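Side-chain contacts in amine oxidase domain-containing protein (Pyrococcus furiosus, PDB 3NRN), which is of unknown function but binds AMP and probably acts as an oxidoreductase of the flavin-containing amine oxidase family: residues 27-32 with 222-227; 208-213 with 228-233; 242-247 with 374-379. All blocks are in the same frame, centred on the assembly; numbering follows the deposited sequence.

Interaction 1 (27-32 with 222-227); sequences IVLEKS and VYTRDN. With AMP (adenosine monophosphate), chain B.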
loop_
_atom_site.group_PDB
_atom_site.type_symbol
_atom_site.label_atom_id
_atom_site.label_comp_id
_atom_site.label_asym_id
_atom_site.label_seq_id
_atom_site.Cartn_x
_atom_site.Cartn_y
_atom_site.Cartn_z
ATOM N N ILE A 27 -15.519 18.100 0.475
ATOM C CA ILE A 27 -16.294 17.518 1.561
ATOM C C ILE A 27 -16.008 16.020 1.611
ATOM O O ILE A 27 -16.359 15.272 0.690
ATOM C CB ILE A 27 -17.818 17.737 1.379
ATOM C CG1 ILE A 27 -18.138 19.237 1.403
ATOM C CG2 ILE A 27 -18.579 17.030 2.495
ATOM C CD1 ILE A 27 -19.613 19.556 1.248
ATOM N N VAL A 28 -15.347 15.587 2.674
ATOM C CA VAL A 28 -15.035 14.171 2.840
ATOM C C VAL A 28 -16.122 13.535 3.705
ATOM O O VAL A 28 -16.482 14.066 4.757
ATOM C CB VAL A 28 -13.665 13.985 3.515
ATOM C CG1 VAL A 28 -13.309 12.501 3.590
ATOM C CG2 VAL A 28 -12.599 14.764 2.737
ATOM N N LEU A 29 -16.656 12.411 3.242
ATOM C CA LEU A 29 -17.694 11.693 3.970
ATOM C C LEU A 29 -17.111 10.361 4.433
ATOM O O LEU A 29 -16.706 9.532 3.624
ATOM C CB LEU A 29 -18.912 11.473 3.065
ATOM C CG LEU A 29 -19.561 12.764 2.541
ATOM C CD1 LEU A 29 -20.750 12.433 1.650
ATOM C CD2 LEU A 29 -20.023 13.621 3.732
ATOM N N GLU A 30 -17.064 10.173 5.744
ATOM C CA GLU A 30 -16.510 8.969 6.337
ATOM C C GLU A 30 -17.576 8.206 7.113
ATOM O O GLU A 30 -18.253 8.766 7.976
ATOM C CB GLU A 30 -15.345 9.354 7.261
ATOM C CG GLU A 30 -14.802 8.239 8.139
ATOM C CD GLU A 30 -14.443 6.986 7.363
ATOM O OE1 GLU A 30 -13.892 7.088 6.247
ATOM O OE2 GLU A 30 -14.704 5.885 7.886
ATOM N N LYS A 31 -17.709 6.923 6.801
ATOM C CA LYS A 31 -18.694 6.064 7.440
ATOM C C LYS A 31 -18.441 5.817 8.924
ATOM O O LYS A 31 -19.365 5.900 9.729
ATOM C CB LYS A 31 -18.750 4.732 6.699
ATOM C CG LYS A 31 -19.664 3.692 7.289
ATOM C CD LYS A 31 -19.500 2.383 6.516
ATOM C CE LYS A 31 -20.329 1.265 7.115
ATOM N NZ LYS A 31 -20.205 0.012 6.317
ATOM N N SER A 32 -17.200 5.502 9.284
ATOM C CA SER A 32 -16.864 5.240 10.678
ATOM C C SER A 32 -16.718 6.544 11.466
ATOM O O SER A 32 -16.950 7.638 10.938
ATOM C CB SER A 32 -15.570 4.425 10.771
ATOM O OG SER A 32 -14.437 5.246 10.570
ATOM N N VAL A 222 -24.739 13.035 -3.752
ATOM C CA VAL A 222 -24.376 11.891 -2.940
ATOM C C VAL A 222 -25.338 11.868 -1.758
ATOM O O VAL A 222 -25.550 12.889 -1.106
ATOM C CB VAL A 222 -22.923 11.996 -2.452
ATOM C CG1 VAL A 222 -22.633 10.903 -1.436
ATOM C CG2 VAL A 222 -21.975 11.867 -3.640
ATOM N N TYR A 223 -25.937 10.708 -1.507
ATOM C CA TYR A 223 -26.893 10.546 -0.412
ATOM C C TYR A 223 -26.302 9.680 0.688
ATOM O O TYR A 223 -25.613 8.695 0.418
ATOM C CB TYR A 223 -28.170 9.876 -0.920
ATOM C CG TYR A 223 -28.953 10.700 -1.901
ATOM C CD1 TYR A 223 -30.065 11.427 -1.491
ATOM C CD2 TYR A 223 -28.568 10.781 -3.236
ATOM C CE1 TYR A 223 -30.774 12.223 -2.381
ATOM C CE2 TYR A 223 -29.272 11.573 -4.139
ATOM C CZ TYR A 223 -30.373 12.292 -3.703
ATOM O OH TYR A 223 -31.076 13.083 -4.581
ATOM N N THR A 224 -26.585 10.046 1.929
ATOM C CA THR A 224 -26.086 9.296 3.069
ATOM C C THR A 224 -27.228 8.513 3.707
ATOM O O THR A 224 -28.402 8.812 3.479
ATOM C CB THR A 224 -25.498 10.236 4.114
ATOM O OG1 THR A 224 -26.493 11.192 4.498
ATOM C CG2 THR A 224 -24.293 10.971 3.548
ATOM N N ARG A 225 -26.881 7.514 4.507
ATOM C CA ARG A 225 -27.876 6.690 5.181
ATOM C C ARG A 225 -28.859 7.567 5.967
ATOM O O ARG A 225 -30.060 7.297 5.992
ATOM C CB ARG A 225 -27.182 5.706 6.131
ATOM C CG ARG A 225 -28.134 4.807 6.924
ATOM C CD ARG A 225 -28.357 3.459 6.252
ATOM N NE ARG A 225 -27.310 2.491 6.577
ATOM C CZ ARG A 225 -27.423 1.535 7.499
ATOM N NH1 ARG A 225 -28.540 1.402 8.201
ATOM N NH2 ARG A 225 -26.411 0.705 7.721
ATOM N N ASP A 226 -28.348 8.628 6.592
ATOM C CA ASP A 226 -29.193 9.520 7.391
ATOM C C ASP A 226 -29.895 10.622 6.594
ATOM O O ASP A 226 -30.290 11.648 7.146
ATOM C CB ASP A 226 -28.378 10.120 8.548
ATOM C CG ASP A 226 -27.172 10.912 8.072
ATOM O OD1 ASP A 226 -26.457 10.435 7.168
ATOM O OD2 ASP A 226 -26.933 12.008 8.613
ATOM N N ASN A 227 -30.046 10.392 5.293
ATOM C CA ASN A 227 -30.728 11.307 4.376
ATOM C C ASN A 227 -30.135 12.687 4.093
ATOM O O ASN A 227 -30.869 13.610 3.742
ATOM C CB ASN A 227 -32.186 11.502 4.808
ATOM C CG ASN A 227 -33.003 10.231 4.709
ATOM O OD1 ASN A 227 -32.673 9.320 3.948
ATOM N ND2 ASN A 227 -34.096 10.176 5.462
HETATM P P AMP B . -9.322 2.412 2.970
HETATM O O1P AMP B . -9.221 3.121 1.634
HETATM O O2P AMP B . -9.917 1.022 2.760
HETATM O O3P AMP B . -8.112 2.510 3.811
HETATM O "O5'" AMP B . -10.510 3.270 3.611
HETATM C "C5'" AMP B . -11.678 3.546 2.830
HETATM C "C4'" AMP B . -12.560 4.314 3.805
HETATM O "O4'" AMP B . -13.922 4.352 3.368
HETATM C "C3'" AMP B . -12.577 3.752 5.217
HETATM O "O3'" AMP B . -12.198 4.869 6.047
HETATM C "C2'" AMP B . -14.050 3.331 5.404
HETATM O "O2'" AMP B . -14.579 3.438 6.741
HETATM C "C1'" AMP B . -14.741 4.327 4.491
HETATM N N9 AMP B . -16.014 3.866 3.902
HETATM C C8 AMP B . -16.309 2.628 3.423
HETATM N N7 AMP B . -17.557 2.633 2.884
HETATM C C5 AMP B . -18.020 3.889 2.951
HETATM C C6 AMP B . -19.277 4.542 2.561
HETATM N N6 AMP B . -20.248 3.790 1.974
HETATM N N1 AMP B . -19.376 5.870 2.812
HETATM C C2 AMP B . -18.341 6.587 3.373
HETATM N N3 AMP B . -17.177 6.043 3.812
HETATM C C4 AMP B . -16.999 4.713 3.620
#
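In the Rossmann-type nucleotide-binding domain, Leu29 of strand 25-29 meets Val222 and Thr224 of the small antiparallel sheet. Leu29 and Val222 come tip to tip, Leu29 CD1 lying 3.9 Å from Val222 CG1, while Leu29 CD1 also stands 4.3 Å from Thr224 CG2. The outstretched second torsion of Leu29 (chi2 180°) carries this methyl across to the strand. Thr224 gives its methyl to the contact and uses OG1 within the type I turn 224-227, where Thr224 OG1 bonds Asp226 OD1 at 2.8 Å from above the carboxylate plane. Val4, Val212 and Tyr230 also pack on Leu29. The next residue, Glu30, holds the ribose of AMP with both carboxylate oxygens: OE1 accepts from AMP O3' at 2.8 Å and OE2 from AMP O2' at 2.7 Å. Ser32 N and Ser32 OG reach Glu30 OE2 from opposite faces of its plane, and Ala8 N binds OE1, so the carboxylate is fixed against turning. The sheet-to-sheet contact is thus purely apolar, whereas the acid beside it, ringed by donors, is likely to stay ionised while it accepts from both ribose hydroxyls.

Interaction 2 (208-213 with 228-233); sequences TRKEVV and EEYSFD. With AMP (adenosine monophosphate), chain B.
Lys210 and Glu228 cross at about a right angle and join in a salt bridge at the edge of the three-stranded antiparallel sheet 212-216, 221-224 and 229-231, which packs beside the Rossmann-type sheet. Lys210 NZ donates to Glu228 OE1 at 2.5 Å, a distance so short that its exact value is doubtful, though the pairing of charges is clear. A bend at the second torsion of Lys210 (chi2 -62°) turns the chain past Tyr230, with Lys210 CD 4.2 Å from Tyr230 OH. That hydroxyl in turn lies 2.9 Å from Glu228 OE1, at best a weak and unsettled bond. Lys210 NZ has a second salt-bridge partner in Asp226, so the ammonium sits between two carboxylates whose mutual repulsion it probably eases. With an alanine in place of Lys210, Glu228 and Asp226 would probably face each other without the charge that balances them, and Tyr230 would lose the aliphatic chain beside its hydroxyl. Further out, Thr224 OG1 bonds Glu228 N and positions the start of the last strand, while the backbone of Lys210 pairs with that of Glu30 and the Lys210 side chain rests on Leu29. Two residues on, the same backbone run hydrogen-bonds the adenine edge of AMP through main-chain atoms, much as a base-pairing partner would. AMP N6 donates to Val212 O at 3.1 Å, and Val212 N donates to AMP N1 at 3.1 Å with a nearly straight N-H...N angle of 163°.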
loop_
_atom_site.group_PDB
_atom_site.type_symbol
_atom_site.label_atom_id
_atom_site.label_comp_id
_atom_site.label_asym_id
_atom_site.label_seq_id
_atom_site.Cartn_x
_atom_site.Cartn_y
_atom_site.Cartn_z
ATOM N N THR A 208 -17.563 12.619 9.832
ATOM C CA THR A 208 -17.552 11.218 10.234
ATOM C C THR A 208 -18.975 10.730 10.511
ATOM O O THR A 208 -19.900 11.526 10.689
ATOM C CB THR A 208 -16.697 10.997 11.496
ATOM O OG1 THR A 208 -17.102 11.919 12.514
ATOM C CG2 THR A 208 -15.219 11.192 11.181
ATOM N N ARG A 209 -19.137 9.415 10.545
ATOM C CA ARG A 209 -20.439 8.802 10.766
ATOM C C ARG A 209 -21.406 9.181 9.650
ATOM O O ARG A 209 -22.603 9.346 9.877
ATOM C CB ARG A 209 -21.013 9.209 12.129
ATOM C CG ARG A 209 -20.244 8.632 13.313
ATOM C CD ARG A 209 -21.050 8.736 14.607
ATOM N NE ARG A 209 -20.369 8.115 15.742
ATOM C CZ ARG A 209 -19.328 8.644 16.379
ATOM N NH1 ARG A 209 -18.839 9.818 16.004
ATOM N NH2 ARG A 209 -18.766 7.992 17.390
ATOM N N LYS A 210 -20.868 9.332 8.441
ATOM C CA LYS A 210 -21.679 9.657 7.273
ATOM C C LYS A 210 -21.480 8.517 6.287
ATOM O O LYS A 210 -20.468 8.456 5.590
ATOM C CB LYS A 210 -21.230 10.975 6.638
ATOM C CG LYS A 210 -21.471 12.190 7.504
ATOM C CD LYS A 210 -22.951 12.379 7.780
ATOM C CE LYS A 210 -23.164 13.416 8.865
ATOM N NZ LYS A 210 -24.578 13.443 9.325
ATOM N N GLU A 211 -22.444 7.605 6.248
ATOM C CA GLU A 211 -22.358 6.462 5.357
ATOM C C GLU A 211 -23.048 6.772 4.045
ATOM O O GLU A 211 -24.259 6.980 4.013
ATOM C CB GLU A 211 -23.027 5.247 5.989
ATOM C CG GLU A 211 -22.903 3.989 5.156
ATOM C CD GLU A 211 -23.792 2.876 5.656
ATOM O OE1 GLU A 211 -24.006 2.804 6.883
ATOM O OE2 GLU A 211 -24.266 2.069 4.828
ATOM N N VAL A 212 -22.283 6.805 2.962
ATOM C CA VAL A 212 -22.874 7.074 1.661
ATOM C C VAL A 212 -23.632 5.837 1.188
ATOM O O VAL A 212 -23.129 4.718 1.282
ATOM C CB VAL A 212 -21.792 7.441 0.620
ATOM C CG1 VAL A 212 -22.436 7.661 -0.754
ATOM C CG2 VAL A 212 -21.067 8.690 1.062
ATOM N N VAL A 213 -24.847 6.033 0.686
ATOM C CA VAL A 213 -25.642 4.911 0.203
ATOM C C VAL A 213 -25.976 5.054 -1.274
ATOM O O VAL A 213 -26.492 4.133 -1.897
ATOM C CB VAL A 213 -26.962 4.766 0.999
ATOM C CG1 VAL A 213 -26.653 4.593 2.478
ATOM C CG2 VAL A 213 -27.847 5.973 0.784
ATOM N N GLU A 228 -28.830 12.865 4.249
ATOM C CA GLU A 228 -28.268 14.172 3.928
ATOM C C GLU A 228 -27.905 14.215 2.450
ATOM O O GLU A 228 -27.521 13.196 1.874
ATOM C CB GLU A 228 -27.047 14.467 4.791
ATOM C CG GLU A 228 -27.416 14.782 6.223
ATOM C CD GLU A 228 -26.252 15.306 7.016
ATOM O OE1 GLU A 228 -25.296 14.536 7.242
ATOM O OE2 GLU A 228 -26.293 16.492 7.403
ATOM N N GLU A 229 -28.047 15.391 1.843
ATOM C CA GLU A 229 -27.752 15.594 0.420
ATOM C C GLU A 229 -26.530 16.456 0.180
ATOM O O GLU A 229 -26.405 17.536 0.758
ATOM C CB GLU A 229 -28.934 16.260 -0.291
ATOM C CG GLU A 229 -30.229 15.514 -0.150
ATOM C CD GLU A 229 -29.988 14.034 -0.072
ATOM O OE1 GLU A 229 -29.033 13.572 -0.733
ATOM O OE2 GLU A 229 -30.742 13.333 0.638
ATOM N N TYR A 230 -25.647 15.978 -0.697
ATOM C CA TYR A 230 -24.426 16.699 -1.050
ATOM C C TYR A 230 -24.263 16.672 -2.562
ATOM O O TYR A 230 -23.962 15.628 -3.131
ATOM C CB TYR A 230 -23.210 16.029 -0.411
ATOM C CG TYR A 230 -23.283 15.942 1.091
ATOM C CD1 TYR A 230 -22.873 17.005 1.894
ATOM C CD2 TYR A 230 -23.781 14.798 1.713
ATOM C CE1 TYR A 230 -22.952 16.930 3.281
ATOM C CE2 TYR A 230 -23.868 14.713 3.091
ATOM C CZ TYR A 230 -23.449 15.781 3.874
ATOM O OH TYR A 230 -23.528 15.688 5.247
ATOM N N SER A 231 -24.478 17.807 -3.216
ATOM C CA SER A 231 -24.319 17.883 -4.664
ATOM C C SER A 231 -22.817 17.991 -4.974
ATOM O O SER A 231 -22.050 18.492 -4.160
ATOM C CB SER A 231 -25.063 19.105 -5.204
ATOM O OG SER A 231 -24.644 20.277 -4.528
ATOM N N PHE A 232 -22.396 17.524 -6.144
ATOM C CA PHE A 232 -20.983 17.577 -6.490
ATOM C C PHE A 232 -20.716 17.840 -7.968
ATOM O O PHE A 232 -21.563 17.567 -8.822
ATOM C CB PHE A 232 -20.309 16.253 -6.095
ATOM C CG PHE A 232 -20.752 15.064 -6.929
ATOM C CD1 PHE A 232 -20.169 14.802 -8.168
ATOM C CD2 PHE A 232 -21.761 14.218 -6.475
ATOM C CE1 PHE A 232 -20.588 13.710 -8.939
ATOM C CE2 PHE A 232 -22.184 13.137 -7.233
ATOM C CZ PHE A 232 -21.593 12.881 -8.470
ATOM N N ASP A 233 -19.532 18.379 -8.258
ATOM C CA ASP A 233 -19.111 18.609 -9.642
ATOM C C ASP A 233 -18.287 17.371 -9.998
ATOM O O ASP A 233 -18.307 16.889 -11.127
ATOM C CB ASP A 233 -18.259 19.879 -9.750
ATOM C CG ASP A 233 -19.071 21.141 -9.494
ATOM O OD1 ASP A 233 -20.118 21.310 -10.153
ATOM O OD2 ASP A 233 -18.674 21.957 -8.637
HETATM P P AMP B . -9.322 2.412 2.970
HETATM O O1P AMP B . -9.221 3.121 1.634
HETATM O O2P AMP B . -9.917 1.022 2.760
HETATM O O3P AMP B . -8.112 2.510 3.811
HETATM O "O5'" AMP B . -10.510 3.270 3.611
HETATM C "C5'" AMP B . -11.678 3.546 2.830
HETATM C "C4'" AMP B . -12.560 4.314 3.805
HETATM O "O4'" AMP B . -13.922 4.352 3.368
HETATM C "C3'" AMP B . -12.577 3.752 5.217
HETATM O "O3'" AMP B . -12.198 4.869 6.047
HETATM C "C2'" AMP B . -14.050 3.331 5.404
HETATM O "O2'" AMP B . -14.579 3.438 6.741
HETATM C "C1'" AMP B . -14.741 4.327 4.491
HETATM N N9 AMP B . -16.014 3.866 3.902
HETATM C C8 AMP B . -16.309 2.628 3.423
HETATM N N7 AMP B . -17.557 2.633 2.884
HETATM C C5 AMP B . -18.020 3.889 2.951
HETATM C C6 AMP B . -19.277 4.542 2.561
HETATM N N6 AMP B . -20.248 3.790 1.974
HETATM N N1 AMP B . -19.376 5.870 2.812
HETATM C C2 AMP B . -18.341 6.587 3.373
HETATM N N3 AMP B . -17.177 6.043 3.812
HETATM C C4 AMP B . -16.999 4.713 3.620
#

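Interaction 3 (242-247 with 374-379); sequences RETVKL and VLVVGD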
loop_
_atom_site.group_PDB
_atom_site.type_symbol
_atom_site.label_atom_id
_atom_site.label_comp_id
_atom_site.label_asym_id
_atom_site.label_seq_id
_atom_site.Cartn_x
_atom_site.Cartn_y
_atom_site.Cartn_z
ATOM N N ARG A 242 -15.774 -2.410 -6.611
ATOM C CA ARG A 242 -17.018 -3.134 -6.392
ATOM C C ARG A 242 -18.064 -2.337 -5.626
ATOM O O ARG A 242 -19.217 -2.269 -6.037
ATOM C CB ARG A 242 -16.735 -4.452 -5.668
ATOM C CG ARG A 242 -17.978 -5.286 -5.404
ATOM C CD ARG A 242 -17.629 -6.726 -5.054
ATOM N NE ARG A 242 -16.831 -7.363 -6.098
ATOM C CZ ARG A 242 -16.562 -8.665 -6.150
ATOM N NH1 ARG A 242 -17.030 -9.481 -5.215
ATOM N NH2 ARG A 242 -15.826 -9.154 -7.137
ATOM N N GLU A 243 -17.671 -1.733 -4.510
ATOM C CA GLU A 243 -18.620 -0.949 -3.723
ATOM C C GLU A 243 -19.072 0.304 -4.479
ATOM O O GLU A 243 -20.238 0.686 -4.426
ATOM C CB GLU A 243 -17.988 -0.550 -2.388
ATOM C CG GLU A 243 -18.957 0.093 -1.408
ATOM C CD GLU A 243 -20.145 -0.799 -1.079
ATOM O OE1 GLU A 243 -19.945 -2.018 -0.884
ATOM O OE2 GLU A 243 -21.276 -0.274 -1.005
ATOM N N THR A 244 -18.144 0.939 -5.191
ATOM C CA THR A 244 -18.473 2.144 -5.941
ATOM C C THR A 244 -19.492 1.840 -7.045
ATOM O O THR A 244 -20.379 2.644 -7.312
ATOM C CB THR A 244 -17.209 2.778 -6.536
ATOM O OG1 THR A 244 -16.287 3.070 -5.477
ATOM C CG2 THR A 244 -17.542 4.065 -7.253
ATOM N N VAL A 245 -19.361 0.676 -7.678
ATOM C CA VAL A 245 -20.300 0.260 -8.716
ATOM C C VAL A 245 -21.681 0.125 -8.058
ATOM O O VAL A 245 -22.696 0.566 -8.603
ATOM C CB VAL A 245 -19.872 -1.102 -9.340
ATOM C CG1 VAL A 245 -21.036 -1.729 -10.102
ATOM C CG2 VAL A 245 -18.696 -0.892 -10.282
ATOM N N LYS A 246 -21.709 -0.465 -6.866
ATOM C CA LYS A 246 -22.960 -0.638 -6.128
ATOM C C LYS A 246 -23.600 0.698 -5.724
ATOM O O LYS A 246 -24.823 0.847 -5.764
ATOM C CB LYS A 246 -22.719 -1.484 -4.873
ATOM C CG LYS A 246 -23.939 -1.594 -3.972
ATOM C CD LYS A 246 -23.606 -2.235 -2.635
ATOM C CE LYS A 246 -24.837 -2.301 -1.739
ATOM N NZ LYS A 246 -24.535 -2.895 -0.406
ATOM N N LEU A 247 -22.782 1.672 -5.334
ATOM C CA LEU A 247 -23.312 2.971 -4.922
ATOM C C LEU A 247 -23.865 3.755 -6.093
ATOM O O LEU A 247 -24.823 4.519 -5.960
ATOM C CB LEU A 247 -22.225 3.799 -4.226
ATOM C CG LEU A 247 -21.764 3.287 -2.854
ATOM C CD1 LEU A 247 -20.639 4.165 -2.331
ATOM C CD2 LEU A 247 -22.939 3.292 -1.873
ATOM N N VAL A 374 -17.034 10.533 -11.739
ATOM C CA VAL A 374 -16.723 9.802 -10.520
ATOM C C VAL A 374 -15.495 8.975 -10.828
ATOM O O VAL A 374 -15.468 8.258 -11.830
ATOM C CB VAL A 374 -17.852 8.827 -10.103
ATOM C CG1 VAL A 374 -17.451 8.090 -8.837
ATOM C CG2 VAL A 374 -19.148 9.586 -9.888
ATOM N N LEU A 375 -14.481 9.087 -9.976
ATOM C CA LEU A 375 -13.247 8.329 -10.146
ATOM C C LEU A 375 -12.947 7.553 -8.879
ATOM O O LEU A 375 -13.399 7.909 -7.796
ATOM C CB LEU A 375 -12.067 9.252 -10.462
ATOM C CG LEU A 375 -12.132 10.088 -11.740
ATOM C CD1 LEU A 375 -10.801 10.805 -11.916
ATOM C CD2 LEU A 375 -12.433 9.196 -12.953
ATOM N N VAL A 376 -12.170 6.493 -9.024
ATOM C CA VAL A 376 -11.807 5.645 -7.897
ATOM C C VAL A 376 -10.329 5.792 -7.544
ATOM O O VAL A 376 -9.476 5.795 -8.432
ATOM C CB VAL A 376 -12.093 4.152 -8.238
ATOM C CG1 VAL A 376 -11.517 3.226 -7.159
ATOM C CG2 VAL A 376 -13.587 3.933 -8.375
ATOM N N VAL A 377 -10.027 5.945 -6.256
ATOM C CA VAL A 377 -8.634 6.021 -5.811
ATOM C C VAL A 377 -8.511 5.093 -4.616
ATOM O O VAL A 377 -9.530 4.703 -4.034
ATOM C CB VAL A 377 -8.187 7.459 -5.395
ATOM C CG1 VAL A 377 -8.317 8.406 -6.581
ATOM C CG2 VAL A 377 -9.004 7.957 -4.195
ATOM N N GLY A 378 -7.274 4.757 -4.245
ATOM C CA GLY A 378 -7.049 3.848 -3.135
ATOM C C GLY A 378 -6.548 2.513 -3.676
ATOM O O GLY A 378 -6.120 2.431 -4.829
ATOM N N ASP A 379 -6.590 1.469 -2.853
ATOM C CA ASP A 379 -6.136 0.138 -3.265
ATOM C C ASP A 379 -6.863 -0.391 -4.497
ATOM O O ASP A 379 -6.422 -1.356 -5.117
ATOM C CB ASP A 379 -6.313 -0.870 -2.126
ATOM C CG ASP A 379 -5.003 -1.228 -1.459
ATOM O OD1 ASP A 379 -4.062 -1.618 -2.179
ATOM O OD2 ASP A 379 -4.916 -1.127 -0.217
#
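Thr244 and Val376 slide past each other in opposite directions, each pointing from its own backbone toward the other segment. Val376 CG2 is the shared point of contact: it lies 4.1 Å from Thr244 OG1 and equally 4.1 Å from Thr244 CG2, so the valine methyl meets both branches of the threonine. Two residues earlier in the strand, Val374 CG1 stands 4.3 Å from Thr244 CG2, and the threonine methyl therefore touches two residues on one face of strand 374-376. With OG1 beside the backbone N (chi1 -58°), the hydroxyl can turn back toward the start of its helix, where it bonds Gly240 O just ahead of the first turn, and it also bonds Ser237 OG. The polar branch is thus satisfied within the buried interface, and contact with the strand rests on loose van der Waals packing. Trp369 packs on Thr244, and Ile215 and Ile217 on Val374. On the other face of the strand, Leu375 and Val377 pack against helix 388-402. Beyond the strand, Asp379 forms salt bridges with Arg38 and Arg382. An outermost parallel strand with helices on both faces, followed by a Gly-Asp loop, is consistent with the Rossmann-type domain of flavin-dependent amine oxidases.

From the N terminus, strand 25-29 enters first, and interaction 1 closes a loop of 189 residues by bringing segment 222-227 back to it. Interaction 2 closes a loop of 14 residues, between segments 208-213 and 228-233. The two cross, because 208-213 falls inside the loop of interaction 1 and 228-233 beyond its end. Interaction 1 ties the parallel sheet to the antiparallel one, and interaction 2 joins the approaches to the latter's two outer strands; both include residues touching AMP. Interaction 3 follows in series, closing a loop of 126 residues and tying helix 241-248 to edge strand 374-376 of the parallel sheet. Leu247 CD2 packs 3.5 Å from Val212 O, linking it to interaction 2.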